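Long-range contacts in immunoglobulin-like protein (Pseudomonas aeruginosa, PDB 3N6Y), which is of unknown function but folds as an immunoglobulin-like beta sandwich and probably acts outside the cytoplasm, being made with a signal sequence: residues G15-R20 and G53-L58; L73-V78 and G116-M121. All coordinates share one frame; numbering follows the deposited sequence. Where two conformers were deposited one is given.

Contact 1: G15-R20 and G53-L58; sequences GVFESR and GMRYQL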
# COMPACT_ATOMS: atom_id res chain seq x y z
N GLY A 15 -6.69 -4.82 -4.55
CA GLY A 15 -7.42 -5.94 -3.99
C GLY A 15 -6.66 -6.84 -3.05
O GLY A 15 -5.78 -6.36 -2.33
N VAL A 16 -7.02 -8.11 -3.04
CA VAL A 16 -6.49 -9.12 -2.16
C VAL A 16 -5.40 -9.89 -2.92
O VAL A 16 -5.65 -10.42 -4.02
CB VAL A 16 -7.59 -10.07 -1.61
CG1 VAL A 16 -6.93 -11.25 -0.83
CG2 VAL A 16 -8.58 -9.32 -0.71
N PHE A 17 -4.22 -9.94 -2.31
CA PHE A 17 -3.02 -10.63 -2.84
C PHE A 17 -3.15 -12.09 -2.57
O PHE A 17 -3.47 -12.51 -1.45
CB PHE A 17 -1.73 -10.11 -2.22
CG PHE A 17 -1.31 -8.75 -2.73
CD1 PHE A 17 -2.07 -7.62 -2.49
CD2 PHE A 17 -0.10 -8.59 -3.41
CE1 PHE A 17 -1.66 -6.35 -2.94
CE2 PHE A 17 0.31 -7.34 -3.87
CZ PHE A 17 -0.47 -6.22 -3.63
N GLU A 18 -2.90 -12.90 -3.59
CA GLU A 18 -3.07 -14.34 -3.45
C GLU A 18 -1.72 -15.00 -3.35
O GLU A 18 -0.81 -14.65 -4.09
CB GLU A 18 -3.86 -14.91 -4.64
CG GLU A 18 -5.24 -14.31 -4.80
CD GLU A 18 -6.06 -15.03 -5.89
OE1 GLU A 18 -5.47 -15.42 -6.91
OE2 GLU A 18 -7.29 -15.17 -5.71
N SER A 19 -1.56 -15.90 -2.40
CA SER A 19 -0.32 -16.63 -2.26
C SER A 19 -0.63 -18.11 -2.37
O SER A 19 -1.77 -18.51 -2.14
CB SER A 19 0.34 -16.31 -0.91
OG SER A 19 -0.49 -16.68 0.18
N ARG A 20 0.37 -18.90 -2.72
CA ARG A 20 0.21 -20.35 -2.79
C ARG A 20 1.38 -21.09 -2.14
O ARG A 20 2.49 -21.08 -2.66
CB ARG A 20 0.06 -20.79 -4.25
CG ARG A 20 -1.11 -20.12 -4.99
CD ARG A 20 -1.90 -21.14 -5.80
NE ARG A 20 -2.50 -20.56 -7.00
CZ ARG A 20 -3.06 -21.26 -7.98
NH1 ARG A 20 -3.14 -22.59 -7.90
NH2 ARG A 20 -3.55 -20.63 -9.03
N GLY A 53 -4.04 -4.46 -0.83
CA GLY A 53 -3.47 -3.19 -1.21
C GLY A 53 -3.44 -2.97 -2.69
O GLY A 53 -4.37 -3.39 -3.41
N MSE A 54 -2.40 -2.29 -3.15
CA MSE A 54 -2.21 -1.81 -4.50
C MSE A 54 -0.86 -2.28 -5.10
O MSE A 54 0.15 -2.39 -4.36
CB MSE A 54 -2.29 -0.26 -4.51
CG MSE A 54 -3.71 0.30 -4.36
SE MSE A 54 -3.62 2.23 -4.44
CE MSE A 54 -2.60 2.54 -2.85
N ARG A 55 -0.83 -2.47 -6.43
CA ARG A 55 0.38 -2.71 -7.18
C ARG A 55 0.27 -1.81 -8.40
O ARG A 55 -0.79 -1.71 -9.03
CB ARG A 55 0.56 -4.18 -7.56
CG ARG A 55 1.87 -4.43 -8.29
CD ARG A 55 2.22 -5.91 -8.31
NE ARG A 55 1.17 -6.64 -9.03
CZ ARG A 55 0.86 -7.91 -8.80
NH1 ARG A 55 1.50 -8.63 -7.89
NH2 ARG A 55 -0.13 -8.47 -9.47
N TYR A 56 1.34 -1.13 -8.73
CA TYR A 56 1.33 -0.08 -9.74
C TYR A 56 2.71 0.03 -10.40
O TYR A 56 3.72 -0.52 -9.91
CB TYR A 56 0.90 1.28 -9.14
CG TYR A 56 1.41 1.53 -7.74
CD1 TYR A 56 0.70 1.10 -6.64
CD2 TYR A 56 2.65 2.14 -7.51
CE1 TYR A 56 1.16 1.29 -5.37
CE2 TYR A 56 3.11 2.35 -6.25
CZ TYR A 56 2.37 1.90 -5.17
OH TYR A 56 2.81 2.05 -3.89
N GLN A 57 2.76 0.73 -11.52
CA GLN A 57 4.00 1.00 -12.24
C GLN A 57 4.24 2.51 -12.26
O GLN A 57 3.28 3.30 -12.44
CB GLN A 57 3.93 0.49 -13.68
CG GLN A 57 3.61 -0.98 -13.80
CD GLN A 57 3.34 -1.36 -15.24
OE1 GLN A 57 4.25 -1.38 -16.05
NE2 GLN A 57 2.07 -1.61 -15.57
N LEU A 58 5.49 2.88 -11.97
CA LEU A 58 5.94 4.27 -11.99
C LEU A 58 7.01 4.50 -13.07
O LEU A 58 8.04 3.80 -13.09
CB LEU A 58 6.52 4.66 -10.64
CG LEU A 58 5.58 4.61 -9.43
CD1 LEU A 58 6.37 4.83 -8.09
CD2 LEU A 58 4.42 5.63 -9.62

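Contact 2: L73-V78 and G116-M121; sequences LTPGVV and GEWRLM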
# COMPACT_ATOMS: atom_id res chain seq x y z
N LEU A 73 -4.16 4.75 6.45
CA LEU A 73 -5.12 5.16 7.46
C LEU A 73 -6.00 3.95 7.83
O LEU A 73 -6.59 3.30 6.95
CB LEU A 73 -5.98 6.29 6.91
CG LEU A 73 -5.29 7.61 6.59
CD1 LEU A 73 -6.37 8.62 5.97
CD2 LEU A 73 -4.66 8.22 7.82
N THR A 74 -6.13 3.72 9.13
CA THR A 74 -6.75 2.52 9.66
C THR A 74 -7.92 2.91 10.55
O THR A 74 -8.04 4.08 10.92
CB THR A 74 -5.77 1.63 10.45
OG1 THR A 74 -5.71 2.07 11.82
CG2 THR A 74 -4.37 1.68 9.87
N PRO A 75 -8.80 1.92 10.90
CA PRO A 75 -9.82 2.21 11.87
C PRO A 75 -9.38 2.30 13.33
O PRO A 75 -10.21 2.57 14.20
CB PRO A 75 -10.81 1.05 11.69
CG PRO A 75 -10.40 0.36 10.38
CD PRO A 75 -8.96 0.58 10.31
N GLY A 76 -8.08 2.09 13.58
CA GLY A 76 -7.47 2.07 14.92
C GLY A 76 -7.02 0.70 15.31
O GLY A 76 -7.78 -0.08 15.87
N VAL A 77 -5.73 0.41 15.01
CA VAL A 77 -5.07 -0.83 15.43
C VAL A 77 -4.43 -0.60 16.78
O VAL A 77 -3.57 0.27 16.94
CB VAL A 77 -3.98 -1.23 14.38
CG1 VAL A 77 -3.14 -2.43 14.89
CG2 VAL A 77 -4.66 -1.52 13.04
N VAL A 78 -4.85 -1.36 17.78
CA VAL A 78 -4.28 -1.23 19.11
C VAL A 78 -3.30 -2.37 19.34
O VAL A 78 -3.69 -3.56 19.37
CB VAL A 78 -5.35 -1.23 20.20
CG1 VAL A 78 -4.69 -1.06 21.62
CG2 VAL A 78 -6.47 -0.14 19.91
N GLY A 116 -13.57 -2.18 9.39
CA GLY A 116 -13.87 -0.80 9.02
C GLY A 116 -13.12 -0.38 7.77
O GLY A 116 -12.60 -1.21 7.02
N GLU A 117 -13.02 0.93 7.56
CA GLU A 117 -12.37 1.47 6.36
C GLU A 117 -10.87 1.67 6.57
O GLU A 117 -10.45 2.33 7.54
CB GLU A 117 -13.03 2.79 5.93
CG GLU A 117 -12.25 3.52 4.82
CD GLU A 117 -13.06 4.56 4.07
OE1 GLU A 117 -14.29 4.69 4.33
OE2 GLU A 117 -12.49 5.23 3.18
N TRP A 118 -10.06 1.14 5.64
CA TRP A 118 -8.64 1.33 5.56
C TRP A 118 -8.40 2.04 4.23
O TRP A 118 -8.85 1.58 3.15
CB TRP A 118 -7.92 -0.01 5.53
CG TRP A 118 -8.01 -0.80 6.79
CD1 TRP A 118 -9.13 -1.33 7.38
CD2 TRP A 118 -6.91 -1.22 7.56
NE1 TRP A 118 -8.75 -2.05 8.50
CE2 TRP A 118 -7.39 -1.99 8.63
CE3 TRP A 118 -5.55 -1.00 7.45
CZ2 TRP A 118 -6.55 -2.53 9.60
CZ3 TRP A 118 -4.69 -1.52 8.42
CH2 TRP A 118 -5.21 -2.29 9.47
N ARG A 119 -7.76 3.19 4.32
CA ARG A 119 -7.47 4.00 3.16
C ARG A 119 -5.95 4.00 3.00
O ARG A 119 -5.23 4.45 3.87
CB ARG A 119 -8.06 5.42 3.37
CG ARG A 119 -7.67 6.45 2.28
CD ARG A 119 -8.31 7.83 2.52
NE ARG A 119 -8.33 8.70 1.35
CZ ARG A 119 -8.78 9.96 1.35
NH1 ARG A 119 -9.24 10.52 2.47
NH2 ARG A 119 -8.81 10.66 0.21
N LEU A 120 -5.47 3.46 1.87
CA LEU A 120 -4.05 3.33 1.55
C LEU A 120 -3.71 4.34 0.47
O LEU A 120 -4.39 4.40 -0.57
CB LEU A 120 -3.78 1.91 1.02
CG LEU A 120 -3.50 0.84 2.11
CD1 LEU A 120 -4.59 0.77 3.18
CD2 LEU A 120 -3.34 -0.51 1.46
N MSE A 121 -2.76 5.18 0.76
CA MSE A 121 -2.41 6.33 -0.08
C MSE A 121 -0.92 6.34 -0.29
O MSE A 121 -0.15 6.31 0.67
CB MSE A 121 -2.88 7.64 0.60
CG MSE A 121 -4.35 7.63 0.94
SE MSE A 121 -4.81 9.26 1.95
CE MSE A 121 -5.24 10.38 0.39
O HOH W 1 -9.28 5.02 7.17

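Contact 1: G15-R20 and G53-L58
Gly15 and Gly53 face each other as an antiparallel hydrogen-bonded pair, joined by two backbone bonds that close a ring between their peptide groups. Gly15 N donates to Gly53 O at 3.0 Å, and Gly53 N donates to Gly15 O at the same length, the N-H...O angles being 156° and 158°. Both glycines adopt extended conformations with positive phi, in which a beta carbon would press on the carbonyl oxygen of the preceding residue.

Two residues on, Phe17 supplies the side-chain part of the contact. From CB, CG lies anti to the carbonyl carbon (chi1 -75°), and the ring runs out toward 53-55. CD1 is 4.1 Å from Gly53 N, and CE1 closes on the same nitrogen at 3.7 Å. At the tip, CZ stands 3.9 Å from Met54 O, near the ring plane, so the strand backbone meets the ring at its edge. The pairing belongs to an antiparallel sheet of the immunoglobulin-like (E-set) sandwich: the chain turns a corner at Gly15, leaving the sheet that contains 51-59 for a short pairing of 16-17 with 38-40. On the CE2 side, Arg55 NH1 lies obliquely to the ring, 4.4 Å from CE2. Its guanidinium is secured elsewhere, through a salt bridge from NE to Glu13 and a hydrogen bond from NH1 to the carbonyl of Gln36. Phe17 also packs on Ile38 and on Val102 of strand 101-106, which runs beside 51-59.

Contact 2: L73-V78 and G116-M121
Pro75 and Thr74 lie over one face of the Trp118 indole, the tightly packed part of this contact. Pro75 CD sits above the five-membered ring, 3.4 Å from its centroid and 20° off the normal, with NE1 as its nearest ring atom. Thr74 CB lies 3.9 Å from the centroid of the six-membered ring, 10° off the normal; both are CH-pi contacts. The Thr74 methyl CG2, anti to the carbonyl carbon, reaches CZ3, and Val77 CG2 meets CH2 at 3.7 Å. Thr74 OG1 accepts from Gly76 N, an ST turn spanning the corner at Pro75, and also hydrogen-bonds to His85 O.

Toward the other end the contact becomes ordinary strand pairing. Leu73 and Arg119 form an antiparallel hydrogen-bonded pair, with Leu73 N to Arg119 O at 2.8 Å and Arg119 N to Leu73 O at 2.9 Å. Their side chains run side by side on the more exposed face, meeting loosely at CD1 and CD, 4.0 Å apart, before Arg119 runs extended to a salt bridge, NE to Glu131 OE1. Beside this pair a water donates to Glu117 O and, weakly, to Leu73 O.

Trp118 NE1 bonds to the carbonyl of Val114, and the indole meets Tyr105 of strand 101-106 at about 50° between ring planes. In the sheet, 116-124 lies between 68-74 and 127-136, while the chain beyond Pro75 continues as edge strand 76-78 alongside 84-92.

The two contacts lie in different sheets of the sandwich, their centres about 18 Å apart, and they follow one another along the chain, strand 51-59 leading into 68-74. They meet where the sheets pack: Met54 CE lies 3.4 Å from Leu120 O, and Gly53 CA is 3.8 Å from Leu120 CD2. Contact 1 is the more buried but the smaller, 203 Å² against 383 Å². Each combines one antiparallel hydrogen-bonded pair with an aromatic ring near a corner of the chain, yet the rings work differently. In contact 1 backbone lines the ring's edge; in contact 2 aliphatic groups cover a face, and a bridging water marks its partly exposed side.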